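Long-range contacts in p-nitrophenyl phosphatase (Pho2) (Archaeoglobus fulgidus, PDB 3QGM), which probably hydrolyses phosphate esters as a metal-dependent phosphatase of the haloacid dehalogenase (HAD) superfamily: residues I19-P25 / R60-L66; E31-L36 / L259-V263; I84-K88 / E119-V123; N90-F94 / G109-Y115; T95-E99 / G124-K128. One frame throughout, in Å; residues are numbered along the deposited sequence.

Interaction 1: residues I19-P25 / R60-L66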
# COMPACT_ATOMS: atom_id res chain seq x y z
N ILE A 19 -21.21 -13.00 -17.69
CA ILE A 19 -22.49 -13.67 -17.41
C ILE A 19 -23.40 -12.89 -16.45
O ILE A 19 -24.66 -12.92 -16.55
CB ILE A 19 -22.21 -15.06 -16.86
CG1 ILE A 19 -21.50 -15.87 -17.95
CG2 ILE A 19 -23.47 -15.77 -16.43
CD1 ILE A 19 -20.42 -16.69 -17.37
N GLY A 20 -22.78 -12.16 -15.56
CA GLY A 20 -23.51 -11.27 -14.72
C GLY A 20 -22.68 -10.08 -14.33
O GLY A 20 -21.48 -10.00 -14.57
N LYS A 21 -23.35 -9.13 -13.75
CA LYS A 21 -22.71 -8.04 -13.07
C LYS A 21 -23.21 -8.07 -11.64
O LYS A 21 -24.37 -7.78 -11.38
CB LYS A 21 -23.07 -6.73 -13.75
CG LYS A 21 -21.90 -5.79 -13.92
CD LYS A 21 -22.14 -4.78 -15.08
CE LYS A 21 -21.78 -5.36 -16.50
NZ LYS A 21 -22.42 -4.54 -17.60
N SER A 22 -22.36 -8.48 -10.72
CA SER A 22 -22.81 -8.72 -9.33
C SER A 22 -24.01 -9.66 -9.41
O SER A 22 -23.92 -10.68 -10.06
CB SER A 22 -23.13 -7.37 -8.64
OG SER A 22 -23.55 -7.53 -7.27
N VAL A 23 -25.16 -9.32 -8.82
CA VAL A 23 -26.30 -10.21 -8.82
C VAL A 23 -27.20 -10.11 -10.03
O VAL A 23 -28.21 -10.80 -10.10
CB VAL A 23 -27.18 -9.98 -7.57
CG1 VAL A 23 -26.39 -10.42 -6.30
CG2 VAL A 23 -27.64 -8.49 -7.53
N THR A 24 -26.86 -9.26 -10.99
CA THR A 24 -27.69 -9.07 -12.13
C THR A 24 -27.17 -9.81 -13.38
O THR A 24 -26.04 -9.58 -13.80
CB THR A 24 -27.76 -7.55 -12.41
OG1 THR A 24 -27.98 -6.90 -11.15
CG2 THR A 24 -28.87 -7.21 -13.41
N PRO A 25 -28.00 -10.66 -14.00
CA PRO A 25 -27.50 -11.47 -15.12
C PRO A 25 -27.35 -10.62 -16.37
O PRO A 25 -28.14 -9.73 -16.53
CB PRO A 25 -28.61 -12.51 -15.33
CG PRO A 25 -29.87 -11.89 -14.77
CD PRO A 25 -29.44 -10.85 -13.76
N ARG A 60 -25.26 -18.20 -7.02
CA ARG A 60 -25.57 -17.08 -7.90
C ARG A 60 -25.79 -17.50 -9.36
O ARG A 60 -26.81 -17.12 -9.97
CB ARG A 60 -24.55 -15.99 -7.80
CG ARG A 60 -24.83 -14.84 -8.77
CD ARG A 60 -23.80 -13.77 -8.63
NE ARG A 60 -23.72 -13.34 -7.25
CZ ARG A 60 -22.80 -12.53 -6.75
NH1 ARG A 60 -21.85 -12.01 -7.51
NH2 ARG A 60 -22.85 -12.23 -5.45
N LEU A 61 -24.87 -18.27 -9.93
CA LEU A 61 -25.05 -18.74 -11.31
C LEU A 61 -26.38 -19.48 -11.47
O LEU A 61 -27.11 -19.26 -12.44
CB LEU A 61 -23.90 -19.63 -11.79
CG LEU A 61 -22.56 -18.87 -12.00
CD1 LEU A 61 -21.53 -19.75 -12.58
CD2 LEU A 61 -22.76 -17.68 -12.89
N ARG A 62 -26.70 -20.35 -10.51
CA ARG A 62 -28.02 -21.00 -10.55
C ARG A 62 -29.18 -20.02 -10.47
O ARG A 62 -30.16 -20.25 -11.14
CB ARG A 62 -28.15 -22.11 -9.50
CG ARG A 62 -27.12 -23.23 -9.66
CD ARG A 62 -26.99 -24.04 -8.33
NE ARG A 62 -26.28 -25.29 -8.54
CZ ARG A 62 -25.95 -26.16 -7.58
NH1 ARG A 62 -26.25 -25.93 -6.29
NH2 ARG A 62 -25.31 -27.27 -7.91
N SER A 63 -29.07 -18.94 -9.70
CA SER A 63 -30.14 -17.93 -9.66
C SER A 63 -30.32 -17.25 -11.04
O SER A 63 -31.39 -16.71 -11.31
CB SER A 63 -29.93 -16.88 -8.56
OG SER A 63 -28.99 -15.86 -8.92
N PHE A 64 -29.29 -17.26 -11.88
CA PHE A 64 -29.39 -16.74 -13.26
C PHE A 64 -30.08 -17.71 -14.20
O PHE A 64 -30.37 -17.39 -15.34
CB PHE A 64 -27.99 -16.44 -13.83
CG PHE A 64 -27.24 -15.33 -13.12
CD1 PHE A 64 -27.90 -14.41 -12.32
CD2 PHE A 64 -25.88 -15.20 -13.26
CE1 PHE A 64 -27.21 -13.41 -11.70
CE2 PHE A 64 -25.18 -14.19 -12.63
CZ PHE A 64 -25.85 -13.31 -11.83
N GLY A 65 -30.29 -18.94 -13.75
CA GLY A 65 -31.01 -19.91 -14.55
C GLY A 65 -30.11 -20.95 -15.15
O GLY A 65 -30.55 -21.75 -15.98
N LEU A 66 -28.84 -20.96 -14.75
CA LEU A 66 -27.87 -21.87 -15.33
C LEU A 66 -27.84 -23.15 -14.50
O LEU A 66 -28.00 -23.12 -13.27
CB LEU A 66 -26.47 -21.22 -15.40
CG LEU A 66 -26.40 -19.83 -16.06
CD1 LEU A 66 -24.97 -19.42 -16.26
CD2 LEU A 66 -27.12 -19.79 -17.37
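Phe64, with chi1 in the m well, drives its ring into the turned hairpin formed by residues 19-25. Pro25 CB sits over one face, 4.0 Å from the ring centroid of Phe64 in a CH-pi contact, while carbonyls approach the edge: Val23 O is 3.2 Å from Phe64 CE1 and Ser22 O 3.7 Å from Phe64 CZ. Gly20 leaves room for the ring, since a CB there would clash with Phe64 CE2. This hairpin, closed by a type II' turn from Lys21 to Thr24, follows the first core strand and probably corresponds to the flap of HAD hydrolases; Ser22 N is hydrogen-bonded to the calcium ligand Asp16. Ile19, also m, places CG2 4.1 Å from Leu61 CD2, 4.0 Å from Phe64 CD2 and 3.9 Å from Leu66 CD1. The t, t start of Arg60 carries CD to 3.4 Å from Ser22 O, and the bend at chi3 (m) then turns the guanidinium so that Val23 CG1 lies over one of its faces. Beyond Phe64 the helix ends in a Schellman motif at Gly65, which turns Leu66 toward Ile19.

Interaction 2: residues E31-L36 / L259-V263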
# COMPACT_ATOMS: atom_id res chain seq x y z
N GLU A 31 -27.68 -16.62 -21.99
CA GLU A 31 -28.06 -17.30 -23.20
C GLU A 31 -26.86 -18.08 -23.78
O GLU A 31 -26.95 -19.25 -24.13
CB GLU A 31 -28.52 -16.29 -24.25
CG GLU A 31 -29.95 -15.65 -24.14
CD GLU A 31 -30.19 -14.56 -25.25
OE1 GLU A 31 -30.52 -14.98 -26.41
OE2 GLU A 31 -30.03 -13.32 -24.98
N GLY A 32 -25.72 -17.40 -23.89
CA GLY A 32 -24.54 -18.01 -24.45
C GLY A 32 -24.08 -19.23 -23.71
O GLY A 32 -23.64 -20.21 -24.31
N VAL A 33 -24.15 -19.19 -22.39
CA VAL A 33 -23.77 -20.35 -21.59
C VAL A 33 -24.70 -21.49 -21.91
O VAL A 33 -24.28 -22.61 -22.16
CB VAL A 33 -23.85 -20.08 -20.09
CG1 VAL A 33 -23.79 -21.43 -19.29
CG2 VAL A 33 -22.74 -19.15 -19.67
N LYS A 34 -25.99 -21.18 -21.90
CA LYS A 34 -26.98 -22.20 -22.16
C LYS A 34 -26.78 -22.83 -23.53
O LYS A 34 -26.80 -24.06 -23.65
CB LYS A 34 -28.39 -21.63 -22.00
CG LYS A 34 -28.73 -21.24 -20.56
CD LYS A 34 -30.23 -20.93 -20.45
CE LYS A 34 -30.62 -20.31 -19.13
NZ LYS A 34 -32.03 -19.80 -19.14
N LYS A 35 -26.56 -22.02 -24.57
CA LYS A 35 -26.30 -22.57 -25.90
C LYS A 35 -25.02 -23.42 -25.94
O LYS A 35 -24.98 -24.43 -26.67
CB LYS A 35 -26.25 -21.49 -27.00
CG LYS A 35 -27.63 -20.94 -27.44
CD LYS A 35 -28.16 -19.80 -26.54
CE LYS A 35 -29.30 -18.96 -27.19
NZ LYS A 35 -30.10 -18.19 -26.16
N LEU A 36 -24.01 -23.02 -25.16
CA LEU A 36 -22.77 -23.80 -25.05
C LEU A 36 -22.94 -25.20 -24.42
O LEU A 36 -22.32 -26.15 -24.89
CB LEU A 36 -21.68 -23.04 -24.27
CG LEU A 36 -20.83 -22.02 -25.04
CD1 LEU A 36 -19.82 -21.35 -24.09
CD2 LEU A 36 -20.11 -22.67 -26.22
N LEU A 259 -21.06 -13.10 -25.23
CA LEU A 259 -20.85 -14.54 -25.35
C LEU A 259 -21.85 -15.18 -26.34
O LEU A 259 -21.51 -16.13 -27.08
CB LEU A 259 -20.94 -15.20 -23.96
CG LEU A 259 -20.68 -16.69 -23.90
CD1 LEU A 259 -19.22 -16.96 -24.24
CD2 LEU A 259 -21.04 -17.15 -22.47
N LYS A 260 -23.08 -14.67 -26.34
CA LYS A 260 -24.10 -15.12 -27.30
C LYS A 260 -23.54 -15.06 -28.71
O LYS A 260 -23.58 -16.04 -29.44
CB LYS A 260 -25.39 -14.28 -27.17
CG LYS A 260 -26.32 -14.30 -28.38
CD LYS A 260 -27.56 -13.44 -28.11
CE LYS A 260 -28.00 -12.66 -29.35
NZ LYS A 260 -26.92 -11.69 -29.84
N ASP A 261 -22.99 -13.91 -29.06
CA ASP A 261 -22.45 -13.71 -30.39
C ASP A 261 -21.27 -14.65 -30.69
O ASP A 261 -21.16 -15.17 -31.81
CB ASP A 261 -22.04 -12.25 -30.60
CG ASP A 261 -23.22 -11.27 -30.51
OD1 ASP A 261 -24.37 -11.64 -30.83
OD2 ASP A 261 -22.99 -10.12 -30.10
N MSE A 262 -20.41 -14.88 -29.69
CA MSE A 262 -19.30 -15.81 -29.84
C MSE A 262 -19.87 -17.16 -30.22
O MSE A 262 -19.34 -17.85 -31.13
CB MSE A 262 -18.52 -15.99 -28.55
CG MSE A 262 -17.34 -16.99 -28.69
SE MSE A 262 -16.58 -17.70 -27.06
CE MSE A 262 -17.78 -19.23 -26.91
N VAL A 263 -20.92 -17.55 -29.51
CA VAL A 263 -21.50 -18.88 -29.74
C VAL A 263 -22.20 -18.95 -31.10
O VAL A 263 -22.15 -19.99 -31.76
CB VAL A 263 -22.47 -19.33 -28.61
CG1 VAL A 263 -23.04 -20.67 -28.96
CG2 VAL A 263 -21.75 -19.41 -27.26
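This is a buried helix-helix contact on the core domain, between helix 27-38, which follows the first core strand and its hairpin, and helix 259-264 near the C-terminus. The two short segments run in roughly the same direction, 32° apart, with their axes 8.1 Å from each other at closest approach. Gly32 makes such proximity possible: its CA is only 4.1 Å from Lys260 CA, and a CB at this position would collide with Leu259 CG and Lys260 N. Around it the apolar side chains close up. Leu36 CG meets Val263 CG2 at 3.5 Å, Val33 CG2 meets Leu259 CD2 at 3.8 Å, and Leu36 CD1 lies 4.1 Å from CE of Met262, which is a selenomethionine. Val263 also spreads over the backbone, with CG2 3.6 Å from Gly32 O, and its CG1 touches Lys35 CB at 3.8 Å. Charges gather at the more exposed border, yet each pairs within its own helix: Lys35 NZ with Glu31 OE1 at 3.2 Å, and Lys260 NZ with Asp261 OD1 at 2.7 Å. Across the gap, Glu31 OE1 meets only the aliphatic part of Lys260, 3.7 Å from CD. Leu36 and Met262 both rest on Tyr11 of strand 10-14, the layered helix-on-sheet arrangement typical of the Rossmann-like HAD core, whose central strand ends at the metal ligand Asp14.

Interaction 3: residues I84-K88 / E119-V123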
# COMPACT_ATOMS: atom_id res chain seq x y z
N ILE A 84 -3.09 -24.26 -0.83
CA ILE A 84 -2.34 -24.38 0.39
C ILE A 84 -2.43 -25.79 1.00
O ILE A 84 -1.44 -26.36 1.46
CB ILE A 84 -2.79 -23.31 1.39
CG1 ILE A 84 -2.53 -21.93 0.75
CG2 ILE A 84 -2.07 -23.49 2.70
CD1 ILE A 84 -2.94 -20.68 1.57
N ALA A 85 -3.65 -26.30 1.04
CA ALA A 85 -3.98 -27.57 1.67
C ALA A 85 -3.21 -28.72 1.00
O ALA A 85 -2.74 -29.67 1.68
CB ALA A 85 -5.46 -27.78 1.56
N ARG A 86 -3.12 -28.67 -0.32
CA ARG A 86 -2.34 -29.65 -1.08
C ARG A 86 -0.87 -29.58 -0.74
O ARG A 86 -0.21 -30.58 -0.57
CB ARG A 86 -2.49 -29.41 -2.56
CG ARG A 86 -3.81 -29.85 -3.01
CD ARG A 86 -4.01 -29.47 -4.40
NE ARG A 86 -5.41 -29.56 -4.76
CZ ARG A 86 -5.90 -29.05 -5.88
NH1 ARG A 86 -5.09 -28.40 -6.73
NH2 ARG A 86 -7.19 -29.19 -6.16
N GLU A 87 -0.38 -28.35 -0.63
CA GLU A 87 0.99 -28.12 -0.26
C GLU A 87 1.28 -28.58 1.17
O GLU A 87 2.34 -29.09 1.45
CB GLU A 87 1.28 -26.61 -0.34
CG GLU A 87 2.44 -26.30 -1.15
CD GLU A 87 2.70 -24.81 -1.24
OE1 GLU A 87 2.61 -24.08 -0.23
OE2 GLU A 87 3.03 -24.40 -2.35
N LYS A 88 0.35 -28.30 2.08
CA LYS A 88 0.57 -28.57 3.49
C LYS A 88 -0.73 -28.82 4.21
O LYS A 88 -1.38 -27.89 4.70
CB LYS A 88 1.38 -27.47 4.18
CG LYS A 88 1.65 -27.82 5.63
CD LYS A 88 3.00 -27.42 6.17
CE LYS A 88 3.05 -27.85 7.65
NZ LYS A 88 4.22 -27.28 8.39
N GLU A 119 1.94 -20.44 9.65
CA GLU A 119 2.92 -20.84 8.64
C GLU A 119 2.65 -20.17 7.28
O GLU A 119 3.54 -20.12 6.45
CB GLU A 119 2.91 -22.34 8.40
CG GLU A 119 2.53 -23.19 9.60
CD GLU A 119 2.16 -24.61 9.17
OE1 GLU A 119 2.87 -25.10 8.26
OE2 GLU A 119 1.17 -25.18 9.69
N TYR A 120 1.41 -19.74 7.04
CA TYR A 120 1.07 -19.06 5.79
C TYR A 120 0.39 -17.73 6.09
O TYR A 120 -0.50 -17.64 6.97
CB TYR A 120 0.10 -19.89 4.95
CG TYR A 120 0.70 -21.09 4.21
CD1 TYR A 120 1.06 -22.25 4.89
CD2 TYR A 120 0.91 -21.05 2.81
CE1 TYR A 120 1.63 -23.34 4.20
CE2 TYR A 120 1.49 -22.13 2.13
CZ TYR A 120 1.82 -23.27 2.84
OH TYR A 120 2.33 -24.34 2.17
N LEU A 121 0.80 -16.71 5.33
CA LEU A 121 0.09 -15.47 5.23
C LEU A 121 -0.76 -15.51 3.97
O LEU A 121 -0.24 -15.70 2.88
CB LEU A 121 1.10 -14.28 5.19
CG LEU A 121 0.57 -12.89 4.82
CD1 LEU A 121 -0.56 -12.44 5.80
CD2 LEU A 121 1.79 -11.83 4.71
N VAL A 122 -2.07 -15.31 4.11
CA VAL A 122 -3.03 -15.36 3.03
C VAL A 122 -3.68 -13.98 2.89
O VAL A 122 -4.36 -13.49 3.78
CB VAL A 122 -4.08 -16.46 3.29
CG1 VAL A 122 -5.02 -16.63 2.11
CG2 VAL A 122 -3.37 -17.78 3.58
N VAL A 123 -3.38 -13.30 1.80
CA VAL A 123 -3.80 -11.93 1.63
C VAL A 123 -4.98 -11.96 0.69
O VAL A 123 -4.89 -12.46 -0.39
CB VAL A 123 -2.65 -11.09 1.05
CG1 VAL A 123 -3.19 -9.85 0.39
CG2 VAL A 123 -1.62 -10.73 2.16
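Tyr120 projects from its strand beneath the last turn of helix 76-87, and Ile84 sets its CG2 methyl over one face of its ring, 3.7 Å from the centroid and only 4° off the ring normal, a well-centred CH-pi contact. The pairing is a helix-on-sheet contact of the cap, an alpha/beta domain built on a parallel sheet in which strand 120-123 runs between strands 92-95 and 146-149. Ile84 is extended by its m, t conformation, so that CD1 continues along the strand to Val122 CG2 at 3.6 Å. Tyr120 and Val122 thus form the face turned to the helix, whereas Leu121 points away from it and Val123 meets helix 167-177. Toward the border the chemistry becomes polar. Glu87 OE1 approaches in the plane of the tyrosine ring and accepts a very short hydrogen bond from Tyr120 OH, while its other carboxylate oxygen forms a salt bridge with Arg146. Lys88, the first residue to leave helical geometry, brings CB to 3.8 Å from Tyr120 OH. From there its largely extended side chain reaches back to Glu119 in a salt bridge, with Lys88 NZ 2.6 Å from Glu119 OE1 as modelled.

Interaction 4: residues N90-F94 / G109-Y115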
# COMPACT_ATOMS: atom_id res chain seq x y z
N ASN A 90 -3.60 -29.32 6.63
CA ASN A 90 -3.86 -28.69 7.92
C ASN A 90 -2.89 -27.60 8.25
O ASN A 90 -2.61 -27.37 9.41
CB ASN A 90 -3.87 -29.72 9.05
CG ASN A 90 -4.62 -30.98 8.68
OD1 ASN A 90 -4.07 -32.07 8.76
ND2 ASN A 90 -5.89 -30.83 8.24
N ALA A 91 -2.38 -26.89 7.26
CA ALA A 91 -1.47 -25.78 7.55
C ALA A 91 -2.15 -24.71 8.42
O ALA A 91 -3.38 -24.53 8.34
CB ALA A 91 -0.92 -25.16 6.25
N LYS A 92 -1.36 -24.06 9.26
CA LYS A 92 -1.80 -22.97 10.12
C LYS A 92 -1.65 -21.67 9.29
O LYS A 92 -0.57 -21.35 8.79
CB LYS A 92 -0.95 -22.86 11.40
CG LYS A 92 -1.00 -24.04 12.38
CD LYS A 92 -0.08 -23.67 13.61
CE LYS A 92 0.07 -24.78 14.59
NZ LYS A 92 0.24 -26.03 13.83
N VAL A 93 -2.76 -20.96 9.14
CA VAL A 93 -2.87 -19.81 8.29
C VAL A 93 -3.40 -18.59 9.06
O VAL A 93 -4.22 -18.72 9.98
CB VAL A 93 -3.79 -20.10 7.05
CG1 VAL A 93 -3.34 -21.34 6.31
CG2 VAL A 93 -5.25 -20.27 7.45
N PHE A 94 -2.89 -17.42 8.67
CA PHE A 94 -3.42 -16.11 9.06
C PHE A 94 -3.79 -15.40 7.77
O PHE A 94 -3.02 -15.40 6.79
CB PHE A 94 -2.40 -15.32 9.86
CG PHE A 94 -2.77 -13.88 10.03
CD1 PHE A 94 -3.65 -13.50 11.02
CD2 PHE A 94 -2.32 -12.93 9.16
CE1 PHE A 94 -4.02 -12.19 11.17
CE2 PHE A 94 -2.70 -11.62 9.27
CZ PHE A 94 -3.57 -11.25 10.29
N GLY A 109 -9.70 -27.67 5.28
CA GLY A 109 -8.99 -28.36 6.39
C GLY A 109 -7.88 -27.53 7.03
O GLY A 109 -7.15 -28.03 7.88
N LEU A 110 -7.73 -26.26 6.63
CA LEU A 110 -6.68 -25.41 7.22
C LEU A 110 -7.08 -24.90 8.62
O LEU A 110 -8.25 -24.85 8.96
CB LEU A 110 -6.32 -24.25 6.30
CG LEU A 110 -5.90 -24.70 4.89
CD1 LEU A 110 -5.79 -23.54 3.86
CD2 LEU A 110 -4.62 -25.60 4.92
N GLU A 111 -6.09 -24.52 9.41
CA GLU A 111 -6.33 -24.04 10.76
C GLU A 111 -6.03 -22.55 10.85
O GLU A 111 -4.90 -22.14 10.57
CB GLU A 111 -5.40 -24.80 11.72
CG GLU A 111 -5.55 -24.40 13.20
CD GLU A 111 -4.59 -25.13 14.15
OE1 GLU A 111 -3.85 -26.04 13.72
OE2 GLU A 111 -4.55 -24.77 15.35
N ILE A 112 -7.03 -21.76 11.25
CA ILE A 112 -6.90 -20.33 11.35
C ILE A 112 -6.26 -19.93 12.66
O ILE A 112 -6.81 -20.20 13.74
CB ILE A 112 -8.24 -19.60 11.19
CG1 ILE A 112 -9.02 -20.09 9.97
CG2 ILE A 112 -8.03 -18.05 11.08
CD1 ILE A 112 -8.33 -19.83 8.66
N VAL A 113 -5.09 -19.28 12.60
CA VAL A 113 -4.39 -18.93 13.82
C VAL A 113 -3.98 -17.46 13.84
O VAL A 113 -4.20 -16.70 12.87
CB VAL A 113 -3.15 -19.86 13.99
CG1 VAL A 113 -3.62 -21.33 14.10
CG2 VAL A 113 -2.17 -19.68 12.82
N ASP A 114 -3.36 -17.06 14.94
CA ASP A 114 -2.87 -15.69 15.08
C ASP A 114 -1.70 -15.50 14.14
O ASP A 114 -1.07 -16.47 13.72
CB ASP A 114 -2.43 -15.42 16.52
CG ASP A 114 -3.53 -15.62 17.51
OD1 ASP A 114 -4.72 -15.60 17.11
OD2 ASP A 114 -3.23 -15.78 18.71
N TYR A 115 -1.42 -14.24 13.81
CA TYR A 115 -0.39 -13.89 12.83
C TYR A 115 0.99 -14.41 13.22
O TYR A 115 1.76 -14.78 12.35
CB TYR A 115 -0.34 -12.36 12.61
CG TYR A 115 0.25 -11.56 13.76
CD1 TYR A 115 -0.54 -11.06 14.80
CD2 TYR A 115 1.61 -11.33 13.83
CE1 TYR A 115 0.03 -10.32 15.87
CE2 TYR A 115 2.17 -10.61 14.88
CZ TYR A 115 1.38 -10.10 15.88
OH TYR A 115 1.99 -9.41 16.88
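Three backbone hydrogen bonds join the segments in parallel register. Glu111 N donates to Ala91 O at 2.9 Å, Val93 N to Glu111 O at 2.8 Å, and Val113 N to Val93 O at 2.8 Å, all nearly linear. Val93 and Glu111 therefore have both N and O satisfied across this seam, while Lys92 and Phe94 turn their backbone bonds to strand 120-123 on the other side; Lys92 N also meets the carboxylate of Glu119. At the start of the pair Asn90 ND2 donates to Gly109 O at 3.1 Å, tying the strand's approach to the Schellman motif that ends helix 99-107 at positive-phi Gly109. Lys92 and Glu111 share one face of the sheet, but Lys92 NZ stays 4.1 Å from Glu111 OE1, too far for a salt bridge. Val93 and Ile112 share the other face, Val93 CG2 lying 3.3 Å from Ile112 CD1. Further along, Tyr115 CB sits over the Phe94 ring, 3.8 Å from its centroid, and Tyr115 OH bonds to Arg139. The contact closes a beta-alpha-beta unit: helix 99-107 packs through Leu105 on Val93, Leu110 and Ile112, strand 111-112 forms the sheet edge, and helix 131-143 lies against Phe94 and Tyr115.

Interaction 5: residues T95-E99 / G124-K128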
# COMPACT_ATOMS: atom_id res chain seq x y z
N THR A 95 -4.99 -14.86 7.75
CA THR A 95 -5.51 -14.14 6.59
C THR A 95 -5.97 -12.71 6.90
O THR A 95 -6.43 -12.42 8.00
CB THR A 95 -6.63 -14.91 5.94
OG1 THR A 95 -6.98 -14.27 4.73
CG2 THR A 95 -7.89 -14.98 6.91
N THR A 96 -5.82 -11.82 5.91
CA THR A 96 -6.33 -10.45 5.98
C THR A 96 -7.77 -10.40 5.44
O THR A 96 -8.42 -9.36 5.47
CB THR A 96 -5.50 -9.47 5.13
OG1 THR A 96 -5.51 -9.88 3.76
CG2 THR A 96 -4.05 -9.40 5.61
N GLY A 97 -8.27 -11.55 4.98
CA GLY A 97 -9.42 -11.59 4.11
C GLY A 97 -10.74 -11.64 4.84
O GLY A 97 -10.79 -11.63 6.05
N GLU A 98 -11.81 -11.63 4.06
CA GLU A 98 -13.17 -11.58 4.59
C GLU A 98 -13.74 -12.99 4.88
O GLU A 98 -13.04 -14.01 4.69
CB GLU A 98 -14.08 -10.87 3.59
CG GLU A 98 -13.72 -9.39 3.38
CD GLU A 98 -14.83 -8.62 2.75
OE1 GLU A 98 -15.90 -9.22 2.52
OE2 GLU A 98 -14.62 -7.43 2.44
N GLU A 99 -14.99 -13.06 5.30
CA GLU A 99 -15.54 -14.34 5.77
C GLU A 99 -15.57 -15.47 4.74
O GLU A 99 -15.41 -16.61 5.09
CB GLU A 99 -16.94 -14.14 6.36
CG GLU A 99 -16.87 -13.13 7.42
CD GLU A 99 -17.84 -13.30 8.50
OE1 GLU A 99 -19.01 -13.58 8.22
OE2 GLU A 99 -17.39 -13.11 9.65
N GLY A 124 -6.12 -11.51 1.16
CA GLY A 124 -7.29 -11.26 0.33
C GLY A 124 -7.86 -9.89 0.74
O GLY A 124 -7.60 -9.41 1.86
N SER A 125 -8.62 -9.28 -0.16
CA SER A 125 -9.27 -8.03 0.11
C SER A 125 -10.16 -8.09 1.34
O SER A 125 -10.75 -9.14 1.62
CB SER A 125 -10.13 -7.61 -1.07
OG SER A 125 -10.42 -6.25 -0.94
N ASN A 126 -10.27 -6.97 2.05
CA ASN A 126 -11.16 -6.85 3.21
C ASN A 126 -11.72 -5.44 3.36
O ASN A 126 -10.97 -4.47 3.65
CB ASN A 126 -10.37 -7.23 4.46
CG ASN A 126 -11.26 -7.57 5.62
OD1 ASN A 126 -12.37 -7.07 5.73
ND2 ASN A 126 -10.75 -8.40 6.53
N ARG A 127 -13.05 -5.33 3.25
CA ARG A 127 -13.75 -4.07 3.39
C ARG A 127 -13.62 -3.56 4.84
O ARG A 127 -13.84 -2.41 5.11
CB ARG A 127 -15.23 -4.28 2.98
CG ARG A 127 -15.98 -3.02 2.56
CD ARG A 127 -17.39 -3.37 2.03
NE ARG A 127 -18.18 -4.14 2.99
CZ ARG A 127 -18.76 -3.64 4.07
NH1 ARG A 127 -18.65 -2.34 4.37
NH2 ARG A 127 -19.45 -4.45 4.88
N LYS A 128 -13.24 -4.44 5.75
CA LYS A 128 -13.02 -4.11 7.15
C LYS A 128 -11.52 -3.97 7.48
O LYS A 128 -11.12 -4.03 8.65
CB LYS A 128 -13.69 -5.14 8.05
CG LYS A 128 -15.21 -4.99 8.09
CD LYS A 128 -15.89 -5.99 9.10
CE LYS A 128 -17.44 -5.71 9.29
NZ LYS A 128 -18.36 -6.71 8.61
O HOH W 1 -10.97 -11.54 1.42
O HOH W 2 -13.16 -6.78 -0.11
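The shortest direct hydrogen bonds are made by two side chains that reach across to backbone groups: Asn126 ND2 donates to Thr96 O at 2.7 Å, and Glu98 OE2 accepts from Arg127 N, also at 2.7 Å. Thr96 OG1 adds a third, to Gly124 O at 2.9 Å. They lock together the loops that leave the C-terminal ends of the neighbouring parallel strands 92-95 and 120-123 in the alpha/beta cap, each leading on into a helix. Both loops are shaped by local turns. Thr95 OG1 accepts from Gly97 N in an ST turn, and Asn126 OD1 from Lys128 N in an Asx turn, so the amide of Asn126 serves its own loop with one end and the opposite loop with the other. Glu98, meanwhile, occupies the N-cap position of helix 99-107. A water adds a further bridge, donating to Ser125 O and accepting from Glu98 N. Where the backbones come closest, Gly97 and Gly124 meet with their CA atoms 4.4 Å apart, and Gly97 CA lies 3.6 Å from Gly124 O. Outside the pair, Ser125 N bonds to Ser50 of the core domain, and Arg127 packs on Phe131 of the second subunit. At the outer side a second water links the side chains, 3.0 Å from Glu98 OE2 and 2.9 Å from Ser125 OG.

How the interactions relate
Interactions 1 and 2 belong to the core domain and interactions 3, 4 and 5 to the cap. The first two meet through helix 27-38, where Leu66 and Ile19 touch Val33; neither has a hydrogen bond between its segments, and both rely on apolar packing, interaction 2 being more deeply buried and interaction 1 nearer the metal. In the cap, interactions 3 and 4 share one sheet, their centres about 8 Å apart: one lays a helix on its face, with charges at the rim, the other extends it by backbone bonding. Interaction 5 continues the same strands into polar loops, Thr95 OG1 lying 2.9 Å from Val122 O.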